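6-phosphogluconate dehydrogenase, NAD-binding (Mycolicibacterium smegmatis MC2 155, PDB 6SMT) reduces imines to amines with S selectivity, using a bound NADPH as the source of hydride. Local coordinates at residues R27-A32 with R153-T158; V75-V80 with S100-D105; G118-D123 with Q146-E151; D273-A278 with S286-E291. One frame throughout, in Å; residues are numbered along the deposited sequence. Where two conformers were deposited one is given.

Interactions 1, 2 and 3 lie in the NADPH-binding part of the chain, while interaction 4 lies in the helical C-terminal part, its centre about 46 Å from that of interaction 1. Interaction 2 is the one that meets the cofactor directly. It also touches interaction 3, where H77 CE1 packs against Y121 OH at 3.3 Å. Interactions 1 and 3 share helix 146-156, with centres about 17 Å apart, and along the chain both interactions 2 and 3 fall inside the loop that interaction 1 closes. Interactions 2 and 4 both touch the second subunit; in interaction 4 the side chain of I288 is about 9 Å from the bound 2-ethylhexanol.

Interaction 1 (R27-A32 with R153-T158); sequences RALLDA and RGVLDT
The guanidinium of R153 takes the carboxylate of D157 at its edge, with D157 OD2 lying in the guanidinium plane and a salt bridge of 2.5 Å from R153 NH1 to D157 OD1. This pair, one helical turn apart, does not reach 27-32; both side chains rest against L162 of strand 161-164. The contact itself is carried by small aliphatic groups, and T158 is its centre. Its OG1 occupies the crowded position between the backbone N and the carbonyl carbon (chi1 68°), from where it turns back to donate to V155 O at 2.9 Å, almost straight along the C=O axis. V155 O also accepts from T158 N, so two donors from one residue grip it. That bond fixes the rotation of the threonine and leaves CG2 to meet A32 CB at 3.6 Å. L29 crosses T158 at about a right angle, its CD2 lying 3.7 Å from T158 OG1. The same methyl reaches V155 CG1 at 4.3 Å, a looser apolar touch. A28 CB only brushes T158 O. With CG anti to the carbonyl carbon (chi1 -66°), L29 also packs on V13, V15 and V36 of the sheet, and V155 leans on V13 too, so both helices sit over strand 12-16. Helix 20-31 follows the glycine-rich turn that carries the NADPH, and its packing beside a later helix on the central sheet is typical of a Rossmann fold.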
loop_
_atom_site.group_PDB
_atom_site.type_symbol
_atom_site.label_atom_id
_atom_site.label_comp_id
_atom_site.label_asym_id
_atom_site.label_seq_id
_atom_site.Cartn_x
_atom_site.Cartn_y
_atom_site.Cartn_z
ATOM N N ARG B 27 26.258 -5.634 12.423
ATOM C CA ARG B 27 26.388 -7.099 12.225
ATOM C C ARG B 27 26.763 -7.401 10.804
ATOM O O ARG B 27 27.593 -8.279 10.537
ATOM C CB ARG B 27 25.106 -7.852 12.559
ATOM C CG ARG B 27 24.796 -7.882 14.044
ATOM C CD ARG B 27 23.627 -8.854 14.304
ATOM N NE ARG B 27 22.380 -8.615 13.560
ATOM C CZ ARG B 27 21.406 -7.779 13.966
ATOM N NH1 ARG B 27 21.570 -7.058 15.053
ATOM N NH2 ARG B 27 20.378 -7.581 13.187
ATOM N N ALA B 28 26.172 -6.740 9.824
ATOM C CA ALA B 28 26.489 -7.062 8.425
ATOM C C ALA B 28 27.950 -6.700 8.145
ATOM O O ALA B 28 28.618 -7.452 7.350
ATOM C CB ALA B 28 25.550 -6.320 7.488
ATOM N N LEU B 29 28.453 -5.565 8.624
ATOM C CA LEU B 29 29.823 -5.131 8.361
ATOM C C LEU B 29 30.768 -6.111 9.084
ATOM O O LEU B 29 31.804 -6.484 8.460
ATOM C CB LEU B 29 30.026 -3.712 8.855
ATOM C CG LEU B 29 29.213 -2.667 8.086
ATOM C CD1 LEU B 29 29.150 -1.400 8.907
ATOM C CD2 LEU B 29 29.769 -2.474 6.671
ATOM N N LEU B 30 30.409 -6.556 10.277
ATOM C CA LEU B 30 31.288 -7.541 10.964
ATOM C C LEU B 30 31.267 -8.858 10.223
ATOM O O LEU B 30 32.364 -9.524 10.098
ATOM C CB LEU B 30 30.817 -7.739 12.397
ATOM C CG LEU B 30 31.128 -6.630 13.374
ATOM C CD1 LEU B 30 30.281 -6.845 14.642
ATOM C CD2 LEU B 30 32.598 -6.608 13.738
ATOM N N ASP B 31 30.112 -9.277 9.759
ATOM C CA ASP B 31 30.032 -10.572 9.070
ATOM C C ASP B 31 30.844 -10.521 7.792
ATOM O O ASP B 31 31.362 -11.640 7.440
ATOM C CB ASP B 31 28.586 -10.865 8.732
ATOM C CG ASP B 31 27.694 -11.228 9.845
ATOM O OD1 ASP B 31 28.161 -11.495 10.983
ATOM O OD2 ASP B 31 26.425 -11.295 9.580
ATOM N N ALA B 32 31.085 -9.371 7.167
ATOM C CA ALA B 32 31.850 -9.149 5.905
ATOM C C ALA B 32 33.357 -9.156 6.196
ATOM O O ALA B 32 34.154 -8.953 5.237
ATOM C CB ALA B 32 31.451 -7.879 5.201
ATOM N N ARG B 153 32.017 2.246 -2.255
ATOM C CA ARG B 153 30.979 1.303 -2.762
ATOM C C ARG B 153 31.395 -0.102 -2.385
ATOM O O ARG B 153 30.491 -0.869 -2.100
ATOM C CB ARG B 153 30.907 1.443 -4.304
ATOM C CG ARG B 153 29.826 0.597 -4.949
ATOM C CD ARG B 153 29.915 0.562 -6.459
ATOM N NE ARG B 153 28.562 0.603 -7.010
ATOM C CZ ARG B 153 27.626 -0.319 -6.790
ATOM N NH1 ARG B 153 27.900 -1.403 -6.100
ATOM N NH2 ARG B 153 26.404 -0.172 -7.284
ATOM N N GLY B 154 32.675 -0.437 -2.335
ATOM C CA GLY B 154 33.128 -1.812 -2.038
ATOM C C GLY B 154 32.810 -2.216 -0.604
ATOM O O GLY B 154 32.350 -3.340 -0.375
ATOM N N VAL B 155 32.980 -1.343 0.359
ATOM C CA VAL B 155 32.505 -1.564 1.750
ATOM C C VAL B 155 30.984 -1.567 1.740
ATOM O O VAL B 155 30.332 -2.433 2.338
ATOM C CB VAL B 155 33.113 -0.531 2.688
ATOM C CG1 VAL B 155 32.379 -0.434 4.002
ATOM C CG2 VAL B 155 34.580 -0.871 2.844
ATOM N N LEU B 156 30.370 -0.566 1.120
ATOM C CA LEU B 156 28.905 -0.385 1.266
ATOM C C LEU B 156 28.194 -1.592 0.632
ATOM O O LEU B 156 27.060 -1.873 1.008
ATOM C CB LEU B 156 28.521 0.936 0.595
ATOM C CG LEU B 156 28.972 2.223 1.317
ATOM C CD1 LEU B 156 28.792 3.431 0.471
ATOM C CD2 LEU B 156 28.337 2.405 2.666
ATOM N N ASP B 157 28.727 -2.167 -0.441
ATOM C CA ASP B 157 28.022 -3.264 -1.154
ATOM C C ASP B 157 27.752 -4.457 -0.251
ATOM O O ASP B 157 26.830 -5.191 -0.579
ATOM C CB ASP B 157 28.904 -3.809 -2.278
ATOM C CG ASP B 157 28.803 -3.092 -3.605
ATOM O OD1 ASP B 157 27.721 -2.501 -3.876
ATOM O OD2 ASP B 157 29.819 -3.095 -4.351
ATOM N N THR B 158 28.439 -4.569 0.902
ATOM C CA THR B 158 28.159 -5.657 1.838
ATOM C C THR B 158 26.802 -5.412 2.528
ATOM O O THR B 158 26.262 -6.361 3.076
ATOM C CB THR B 158 29.271 -5.813 2.891
ATOM O OG1 THR B 158 29.324 -4.712 3.775
ATOM C CG2 THR B 158 30.651 -5.866 2.295
#

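Interaction 2 (V75-V80 with S100-D105); sequences VDHDAV and SSDTPD. With NDP (NADPH dihydro-nicotinamide-adenine-dinucleotide phosphate), chain L.
S100 turns its side chain to the first segment, OG lying 3.3 Å from V80 CG2 while hydrogen-bonded to V74 N and V72 O. Its backbone N gives a bond to a water also bonded to H77 NE2, and S100 O lies at the edge of the H77 ring, in its plane; V80 CG2 sits over the centre of one face. H77 ND1 is hydrogen-bonded to T110 OG1, fixing the ring's rotation. S101 directs its N at the cofactor, with a nearly straight bond of 2.9 Å to NDP O3D, while its OG pairs with D176. Another water donates to S101 O and V75 O. D102 carries the direct link: OD2 accepts from H77 N at 2.9 Å (161°) through its anti lone pair and takes a third water's proton, and OD1 accepts from T103 N. The carboxylate stands at 82° to the H77 ring plane. T103 N-caps helix 104-116, as D76 caps helix 77-87 by accepting from A79 N at 3.0 Å. H250 of the second subunit packs on D102 and T103. Two loops leaving the parallel strands 69-72 and 95-98, tied together beside the nicotinamide ribose, form a classic Rossmann cofactor site.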
loop_
_atom_site.group_PDB
_atom_site.type_symbol
_atom_site.label_atom_id
_atom_site.label_comp_id
_atom_site.label_asym_id
_atom_site.label_seq_id
_atom_site.Cartn_x
_atom_site.Cartn_y
_atom_site.Cartn_z
ATOM N N VAL B 75 17.782 8.586 14.891
ATOM C CA VAL B 75 16.351 8.866 14.594
ATOM C C VAL B 75 16.211 9.972 13.567
ATOM O O VAL B 75 15.392 9.800 12.675
ATOM C CB VAL B 75 15.574 9.164 15.874
ATOM C CG1 VAL B 75 16.059 10.428 16.555
ATOM C CG2 VAL B 75 14.074 9.261 15.534
ATOM N N ASP B 76 16.964 11.066 13.624
ATOM C CA ASP B 76 16.791 12.181 12.704
ATOM C C ASP B 76 18.061 13.007 12.616
ATOM O O ASP B 76 19.074 12.667 13.262
ATOM C CB ASP B 76 15.590 13.038 13.114
ATOM C CG ASP B 76 15.750 13.757 14.476
ATOM O OD1 ASP B 76 16.809 13.795 15.058
ATOM O OD2 ASP B 76 14.676 14.256 15.064
ATOM N N HIS B 77 18.061 14.087 11.810
ATOM C CA HIS B 77 19.243 14.937 11.620
ATOM C C HIS B 77 19.457 15.863 12.822
ATOM O O HIS B 77 20.584 16.268 12.935
ATOM C CB HIS B 77 19.288 15.601 10.258
ATOM C CG HIS B 77 19.821 14.667 9.225
ATOM N ND1 HIS B 77 21.014 14.932 8.547
ATOM C CD2 HIS B 77 19.444 13.395 8.848
ATOM C CE1 HIS B 77 21.313 13.907 7.730
ATOM N NE2 HIS B 77 20.349 12.945 7.887
ATOM N N ASP B 78 18.476 16.102 13.682
ATOM C CA ASP B 78 18.848 16.831 14.930
ATOM C C ASP B 78 19.821 15.950 15.737
ATOM O O ASP B 78 20.873 16.455 16.225
ATOM C CB ASP B 78 17.648 17.214 15.770
ATOM C CG ASP B 78 16.882 18.404 15.181
ATOM O OD1 ASP B 78 17.453 19.206 14.465
ATOM O OD2 ASP B 78 15.778 18.543 15.594
ATOM N N ALA B 79 19.597 14.637 15.772
ATOM C CA ALA B 79 20.522 13.710 16.450
ATOM C C ALA B 79 21.794 13.616 15.673
ATOM O O ALA B 79 22.890 13.645 16.271
ATOM C CB ALA B 79 19.857 12.398 16.618
ATOM N N VAL B 80 21.776 13.436 14.337
ATOM C CA VAL B 80 23.028 13.400 13.558
ATOM C C VAL B 80 23.896 14.618 13.870
ATOM O O VAL B 80 25.081 14.436 14.088
ATOM C CB VAL B 80 22.745 13.340 12.040
ATOM C CG1 VAL B 80 24.001 13.464 11.200
ATOM C CG2 VAL B 80 22.038 12.043 11.694
ATOM N N SER B 100 20.163 8.501 8.336
ATOM C CA SER B 100 19.127 8.857 9.303
ATOM C C SER B 100 18.027 9.609 8.576
ATOM O O SER B 100 18.317 10.668 7.957
ATOM C CB SER B 100 19.729 9.719 10.432
ATOM O OG SER B 100 20.821 8.994 11.064
ATOM N N SER B 101 16.800 9.127 8.582
ATOM C CA SER B 101 15.773 9.679 7.680
ATOM C C SER B 101 15.369 11.100 8.066
ATOM O O SER B 101 14.991 11.305 9.241
ATOM C CB SER B 101 14.584 8.689 7.700
ATOM O OG SER B 101 13.610 9.136 6.742
ATOM N N ASP B 102 15.438 12.039 7.156
ATOM C CA ASP B 102 15.028 13.420 7.374
ATOM C C ASP B 102 14.918 14.093 6.003
ATOM O O ASP B 102 15.015 13.420 4.959
ATOM C CB ASP B 102 16.028 14.154 8.298
ATOM C CG ASP B 102 15.440 15.209 9.210
ATOM O OD1 ASP B 102 14.512 15.951 8.748
ATOM O OD2 ASP B 102 15.909 15.333 10.389
ATOM N N THR B 103 14.612 15.419 6.005
ATOM C CA THR B 103 14.285 16.107 4.750
ATOM C C THR B 103 15.519 16.403 3.915
ATOM O O THR B 103 16.676 16.373 4.364
ATOM C CB THR B 103 13.597 17.414 5.045
ATOM O OG1 THR B 103 14.562 18.271 5.682
ATOM C CG2 THR B 103 12.403 17.200 5.926
ATOM N N PRO B 104 15.318 16.653 2.610
ATOM C CA PRO B 104 16.419 17.044 1.764
ATOM C C PRO B 104 17.235 18.229 2.301
ATOM O O PRO B 104 18.446 18.214 2.226
ATOM C CB PRO B 104 15.721 17.345 0.424
ATOM C CG PRO B 104 14.521 16.430 0.469
ATOM C CD PRO B 104 14.064 16.379 1.888
ATOM N N ASP B 105 16.529 19.240 2.844
ATOM C CA ASP B 105 17.324 20.376 3.321
ATOM C C ASP B 105 18.133 19.967 4.547
ATOM O O ASP B 105 19.213 20.576 4.717
ATOM C CB ASP B 105 16.422 21.558 3.654
ATOM C CG ASP B 105 16.104 22.400 2.419
ATOM O OD1 ASP B 105 16.767 22.286 1.321
ATOM O OD2 ASP B 105 15.215 23.233 2.539
HETATM P PA NDP L . 15.473 5.048 15.771
HETATM O O1A NDP L . 15.009 5.806 14.561
HETATM O O2A NDP L . 14.498 4.673 16.843
HETATM O O5B NDP L . 16.709 5.819 16.395
HETATM C C5B NDP L . 17.295 5.253 17.582
HETATM C C4B NDP L . 18.757 5.620 17.609
HETATM O O4B NDP L . 18.929 7.066 17.623
HETATM C C3B NDP L . 19.450 5.115 18.890
HETATM O O3B NDP L . 20.808 4.802 18.640
HETATM C C2B NDP L . 19.332 6.332 19.783
HETATM O O2B NDP L . 20.254 6.457 20.861
HETATM C C1B NDP L . 19.699 7.394 18.765
HETATM N N9A NDP L . 19.369 8.757 19.167
HETATM C C8A NDP L . 18.125 9.327 19.311
HETATM N N7A NDP L . 18.184 10.589 19.668
HETATM C C5A NDP L . 19.535 10.872 19.782
HETATM C C6A NDP L . 20.267 12.022 20.175
HETATM N N6A NDP L . 19.713 13.202 20.439
HETATM N N1A NDP L . 21.613 11.918 20.197
HETATM C C2A NDP L . 22.199 10.760 19.884
HETATM N N3A NDP L . 21.615 9.611 19.527
HETATM C C4A NDP L . 20.282 9.728 19.516
HETATM O O3 NDP L . 16.209 3.673 15.399
HETATM P PN NDP L . 16.360 2.690 14.198
HETATM O O1N NDP L . 17.576 1.911 14.429
HETATM O O2N NDP L . 15.084 1.949 14.015
HETATM O O5D NDP L . 16.495 3.619 12.893
HETATM C C5D NDP L . 17.643 4.438 12.699
HETATM C C4D NDP L . 17.412 5.203 11.418
HETATM O O4D NDP L . 17.338 4.238 10.337
HETATM C C3D NDP L . 16.134 6.050 11.351
HETATM O O3D NDP L . 16.345 7.316 10.738
HETATM C C2D NDP L . 15.217 5.198 10.493
HETATM O O2D NDP L . 14.214 5.908 9.772
HETATM C C1D NDP L . 16.161 4.481 9.564
HETATM N N1N NDP L . 15.660 3.178 9.086
HETATM C C2N NDP L . 15.250 2.223 9.978
HETATM C C3N NDP L . 14.707 1.052 9.567
HETATM C C7N NDP L . 14.248 0.013 10.509
HETATM O O7N NDP L . 13.720 -0.998 9.993
HETATM N N7N NDP L . 14.413 0.122 11.817
HETATM C C4N NDP L . 14.515 0.794 8.154
HETATM C C5N NDP L . 15.021 1.807 7.250
HETATM C C6N NDP L . 15.589 2.906 7.697
HETATM P P2B NDP L . 19.904 5.642 22.225
HETATM O O1X NDP L . 20.887 6.269 23.259
HETATM O O2X NDP L . 18.456 5.980 22.572
HETATM O O3X NDP L . 20.079 4.191 22.022
HETATM O O HOH W 1 13.144 9.940 11.206
HETATM O O HOH W 2 20.696 10.712 6.340
HETATM O O HOH W 3 15.746 16.566 12.722
#

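Interaction 3 (G118-D123 with Q146-E151); sequences GGRYLD and QALFDE
Strand 120-123 and helix 146-151 cross nearly perpendicularly, at 85°, their axes 8.8 Å apart, where helix 146-156 packs on the central sheet of the Rossmann-type NADPH-binding domain. L148 fills the middle of the crossing. With CG anti to the backbone N (chi1 179°), it sends its two methyls different ways: CD2 comes down on the strand, 3.6 Å from Y121 O and 3.8 Å from L122 CG, and CD1 goes to the arginine. L122 slides past L148 in the opposite direction, and its CD1 reaches the helix backbone at F149 CA, 3.7 Å away. The F149 ring leads off to W164 and F142, while Y121 O is hydrogen-bonded to H169. At the exposed margin R120 bends at chi3 and meets an extended E151 at about a right angle. The salt bridge is end-on, with two hydrogen bonds: R120 NH1 to E151 OE1 at 2.6 Å, through the syn lone pair, and R120 NH2 to E151 OE2 at 2.9 Å, approached from above the carboxylate plane. The two planes are 45° apart, so the pair is twisted out of the flat bidentate form. L148 CD1 lies 3.5 Å above one face of the guanidinium, offset toward its rim. The chemistry is buried leucine packing between helix and sheet, with the salt bridge at its margin; R120's second deposited conformer suggests that the bridge is not rigid.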
loop_
_atom_site.group_PDB
_atom_site.type_symbol
_atom_site.label_atom_id
_atom_site.label_comp_id
_atom_site.label_asym_id
_atom_site.label_seq_id
_atom_site.Cartn_x
_atom_site.Cartn_y
_atom_site.Cartn_z
ATOM N N GLY B 118 36.327 19.643 7.438
ATOM C CA GLY B 118 37.253 19.023 6.501
ATOM C C GLY B 118 36.968 17.561 6.277
ATOM O O GLY B 118 37.775 16.874 5.688
ATOM N N GLY B 119 35.711 17.166 6.538
ATOM C CA GLY B 119 35.250 15.820 6.121
ATOM C C GLY B 119 34.574 15.867 4.761
ATOM O O GLY B 119 34.326 16.964 4.178
ATOM N N ARG B 120 34.223 14.688 4.270
ATOM C CA ARG B 120 33.494 14.396 2.999
ATOM C C ARG B 120 32.144 13.817 3.459
ATOM O O ARG B 120 32.124 13.225 4.573
ATOM C CB ARG B 120 34.428 13.471 2.202
ATOM C CG ARG B 120 35.627 14.223 1.598
ATOM C CD ARG B 120 36.443 13.417 0.615
ATOM N NE ARG B 120 36.968 12.243 1.253
ATOM C CZ ARG B 120 37.450 11.187 0.619
ATOM N NH1 ARG B 120 37.422 11.158 -0.693
ATOM N NH2 ARG B 120 37.940 10.172 1.300
ATOM N N TYR B 121 31.079 14.050 2.699
ATOM C CA TYR B 121 29.755 13.540 3.126
ATOM C C TYR B 121 29.047 12.899 1.976
ATOM O O TYR B 121 28.980 13.471 0.882
ATOM C CB TYR B 121 28.900 14.692 3.671
ATOM C CG TYR B 121 27.573 14.259 4.239
ATOM C CD1 TYR B 121 27.488 13.625 5.451
ATOM C CD2 TYR B 121 26.417 14.504 3.572
ATOM C CE1 TYR B 121 26.282 13.264 5.981
ATOM C CE2 TYR B 121 25.183 14.181 4.101
ATOM C CZ TYR B 121 25.107 13.483 5.287
ATOM O OH TYR B 121 23.900 13.125 5.849
ATOM N N LEU B 122 28.429 11.755 2.238
ATOM C CA LEU B 122 27.352 11.223 1.380
ATOM C C LEU B 122 26.102 11.199 2.229
ATOM O O LEU B 122 26.182 10.865 3.425
ATOM C CB LEU B 122 27.595 9.826 0.822
ATOM C CG LEU B 122 28.784 9.716 -0.070
ATOM C CD1 LEU B 122 29.059 8.229 -0.361
ATOM C CD2 LEU B 122 28.555 10.462 -1.362
ATOM N N ASP B 123 24.927 11.417 1.669
ATOM C CA ASP B 123 23.660 11.156 2.361
ATOM C C ASP B 123 23.091 9.859 1.832
ATOM O O ASP B 123 23.199 9.572 0.622
ATOM C CB ASP B 123 22.638 12.277 2.115
ATOM C CG ASP B 123 21.538 12.189 3.190
ATOM O OD1 ASP B 123 21.902 12.255 4.407
ATOM O OD2 ASP B 123 20.324 11.915 2.831
ATOM N N GLN B 146 29.862 11.683 -6.885
ATOM C CA GLN B 146 29.917 10.340 -7.499
ATOM C C GLN B 146 31.206 9.642 -7.172
ATOM O O GLN B 146 31.192 8.473 -6.770
ATOM C CB GLN B 146 29.677 10.348 -9.000
ATOM C CG GLN B 146 29.433 8.942 -9.530
ATOM C CD GLN B 146 29.045 8.942 -11.001
ATOM O OE1 GLN B 146 29.082 9.999 -11.664
ATOM N NE2 GLN B 146 28.724 7.762 -11.514
ATOM N N ALA B 147 32.313 10.343 -7.201
ATOM C CA ALA B 147 33.602 9.689 -6.940
ATOM C C ALA B 147 33.690 9.215 -5.521
ATOM O O ALA B 147 34.385 8.234 -5.262
ATOM C CB ALA B 147 34.706 10.708 -7.176
ATOM N N LEU B 148 33.047 9.918 -4.594
ATOM C CA LEU B 148 33.101 9.544 -3.164
ATOM C C LEU B 148 32.245 8.298 -2.966
ATOM O O LEU B 148 32.648 7.344 -2.240
ATOM C CB LEU B 148 32.600 10.735 -2.353
ATOM C CG LEU B 148 32.562 10.524 -0.857
ATOM C CD1 LEU B 148 33.978 10.326 -0.376
ATOM C CD2 LEU B 148 31.934 11.755 -0.208
ATOM N N PHE B 149 31.068 8.207 -3.590
ATOM C CA PHE B 149 30.305 6.966 -3.596
ATOM C C PHE B 149 31.173 5.815 -4.155
ATOM O O PHE B 149 31.224 4.762 -3.587
ATOM C CB PHE B 149 29.025 7.163 -4.386
ATOM C CG PHE B 149 28.281 5.886 -4.605
ATOM C CD1 PHE B 149 27.487 5.320 -3.612
ATOM C CD2 PHE B 149 28.321 5.271 -5.831
ATOM C CE1 PHE B 149 26.818 4.125 -3.825
ATOM C CE2 PHE B 149 27.638 4.120 -6.075
ATOM C CZ PHE B 149 26.922 3.515 -5.059
ATOM N N ASP B 150 31.821 6.066 -5.280
ATOM C CA ASP B 150 32.624 4.992 -5.903
ATOM C C ASP B 150 33.760 4.552 -4.967
ATOM O O ASP B 150 34.061 3.331 -4.941
ATOM C CB ASP B 150 33.175 5.487 -7.245
ATOM C CG ASP B 150 32.070 5.771 -8.242
ATOM O OD1 ASP B 150 30.982 5.135 -8.211
ATOM O OD2 ASP B 150 32.343 6.560 -9.150
ATOM N N GLU B 151 34.373 5.458 -4.260
ATOM C CA GLU B 151 35.487 5.208 -3.301
ATOM C C GLU B 151 35.040 4.203 -2.250
ATOM O O GLU B 151 35.848 3.343 -1.821
ATOM C CB GLU B 151 35.998 6.486 -2.665
ATOM C CG GLU B 151 37.002 6.299 -1.540
ATOM C CD GLU B 151 37.576 7.595 -0.975
ATOM O OE1 GLU B 151 37.367 8.683 -1.607
ATOM O OE2 GLU B 151 38.227 7.503 0.078
#

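Interaction 4 (D273-A278 with S286-E291); sequences DATVAA and SRIASE
Van der Waals contacts carry most of the meeting, and T275 is at their centre. Its OG1, anti to the carbonyl carbon (chi1 -59°), lies 3.5 Å from I288 CA and 3.4 Å from E291 CG. Its CG2, anti to the backbone N, turns to the aliphatic part of R287 and touches CG at 3.6 Å. E291 folds back at chi2 (-66°) and lays its carboxylate along the helix: OE1 sits 3.7 Å from A274 CB, and OE2 sits 3.8 Å from A278 CB, one turn further on. Both segments belong to the helical C-terminal domain of the reductive aminase-like family; after helix 263-280 the chain doubles back, and 286-291 coils as a 3-10 segment against that same helix, with S290 N bonded to R287 O and E291 N to I288 O. The polar link between the segments is a single water, which donates to T275 OG1 at 2.9 Å and to R287 O at 2.6 Å. T275 OG1 is also hydrogen-bonded to Y271 O, one turn back in its own helix, so the hydroxyl is held from two directions. Among the charged groups, R287 bends at chi2 and chi3 and pairs its NE with D283, while D273 forms salt bridges to R249 and R269. Apolar packing from I288 continues onto V241 and V244 of helix 241-257, and A289 rests on G191 of the second subunit.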
loop_
_atom_site.group_PDB
_atom_site.type_symbol
_atom_site.label_atom_id
_atom_site.label_comp_id
_atom_site.label_asym_id
_atom_site.label_seq_id
_atom_site.Cartn_x
_atom_site.Cartn_y
_atom_site.Cartn_z
ATOM N N ASP B 273 -13.959 13.001 -4.556
ATOM C CA ASP B 273 -15.137 13.835 -4.779
ATOM C C ASP B 273 -14.727 15.106 -5.553
ATOM O O ASP B 273 -15.554 15.569 -6.370
ATOM C CB ASP B 273 -15.809 14.157 -3.472
ATOM C CG ASP B 273 -16.570 13.022 -2.835
ATOM O OD1 ASP B 273 -16.776 11.988 -3.556
ATOM O OD2 ASP B 273 -16.989 13.205 -1.645
ATOM N N ALA B 274 -13.611 15.713 -5.224
ATOM C CA ALA B 274 -13.181 16.882 -5.985
ATOM C C ALA B 274 -12.930 16.541 -7.438
ATOM O O ALA B 274 -13.209 17.327 -8.323
ATOM C CB ALA B 274 -11.988 17.437 -5.328
ATOM N N THR B 275 -12.434 15.309 -7.737
ATOM C CA THR B 275 -12.189 14.914 -9.099
ATOM C C THR B 275 -13.523 14.752 -9.863
ATOM O O THR B 275 -13.608 15.121 -11.032
ATOM C CB THR B 275 -11.408 13.589 -9.082
ATOM O OG1 THR B 275 -10.170 13.768 -8.381
ATOM C CG2 THR B 275 -11.041 13.110 -10.463
ATOM N N VAL B 276 -14.523 14.174 -9.231
ATOM C CA VAL B 276 -15.885 14.075 -9.803
ATOM C C VAL B 276 -16.372 15.501 -10.074
ATOM O O VAL B 276 -16.898 15.760 -11.196
ATOM C CB VAL B 276 -16.819 13.315 -8.867
ATOM C CG1 VAL B 276 -18.277 13.381 -9.356
ATOM C CG2 VAL B 276 -16.352 11.876 -8.766
ATOM N N ALA B 277 -16.246 16.360 -9.078
ATOM C CA ALA B 277 -16.812 17.737 -9.200
ATOM C C ALA B 277 -16.107 18.482 -10.320
ATOM O O ALA B 277 -16.788 19.400 -10.943
ATOM C CB ALA B 277 -16.738 18.416 -7.883
ATOM N N ALA B 278 -14.869 18.184 -10.654
ATOM C CA ALA B 278 -14.076 18.801 -11.723
ATOM C C ALA B 278 -14.485 18.257 -13.083
ATOM O O ALA B 278 -13.890 18.687 -14.073
ATOM C CB ALA B 278 -12.637 18.621 -11.468
ATOM N N SER B 286 -6.025 7.320 -11.964
ATOM C CA SER B 286 -4.804 8.112 -12.139
ATOM C C SER B 286 -5.045 9.621 -12.049
ATOM O O SER B 286 -4.190 10.383 -11.682
ATOM C CB SER B 286 -4.156 7.750 -13.449
ATOM O OG SER B 286 -5.104 7.903 -14.512
ATOM N N ARG B 287 -6.249 10.088 -12.301
ATOM C CA ARG B 287 -6.566 11.520 -12.239
ATOM C C ARG B 287 -6.687 11.997 -10.811
ATOM O O ARG B 287 -6.581 13.198 -10.583
ATOM C CB ARG B 287 -7.922 11.708 -12.913
ATOM C CG ARG B 287 -8.450 13.121 -12.966
ATOM C CD ARG B 287 -7.706 14.006 -13.869
ATOM N NE ARG B 287 -8.134 13.857 -15.234
ATOM C CZ ARG B 287 -7.770 14.640 -16.265
ATOM N NH1 ARG B 287 -6.830 15.570 -16.105
ATOM N NH2 ARG B 287 -8.310 14.403 -17.455
ATOM N N ILE B 288 -6.989 11.145 -9.838
ATOM C CA ILE B 288 -7.429 11.600 -8.475
ATOM C C ILE B 288 -6.363 12.497 -7.856
ATOM O O ILE B 288 -6.710 13.497 -7.173
ATOM C CB ILE B 288 -7.799 10.400 -7.599
ATOM C CG1 ILE B 288 -9.074 9.710 -8.104
ATOM C CG2 ILE B 288 -7.994 10.823 -6.120
ATOM C CD1 ILE B 288 -9.233 8.279 -7.542
ATOM N N ALA B 289 -5.113 12.080 -7.892
ATOM C CA ALA B 289 -4.053 12.757 -7.137
ATOM C C ALA B 289 -3.905 14.215 -7.595
ATOM O O ALA B 289 -3.415 15.040 -6.774
ATOM C CB ALA B 289 -2.784 11.989 -7.289
ATOM N N SER B 290 -4.296 14.578 -8.814
ATOM C CA SER B 290 -4.255 16.009 -9.172
ATOM C C SER B 290 -4.938 16.857 -8.102
ATOM O O SER B 290 -4.427 17.977 -7.843
ATOM C CB SER B 290 -4.916 16.233 -10.495
ATOM O OG SER B 290 -4.163 15.538 -11.485
ATOM N N GLU B 291 -6.087 16.442 -7.579
ATOM C CA GLU B 291 -6.904 17.180 -6.617
ATOM C C GLU B 291 -6.243 17.270 -5.250
ATOM O O GLU B 291 -6.792 17.913 -4.357
ATOM C CB GLU B 291 -8.331 16.665 -6.525
ATOM C CG GLU B 291 -9.048 16.912 -7.843
ATOM C CD GLU B 291 -9.265 18.403 -8.168
ATOM O OE1 GLU B 291 -9.367 19.227 -7.218
ATOM O OE2 GLU B 291 -9.464 18.685 -9.354
HETATM O O HOH W 4 -8.240 15.105 -10.144
#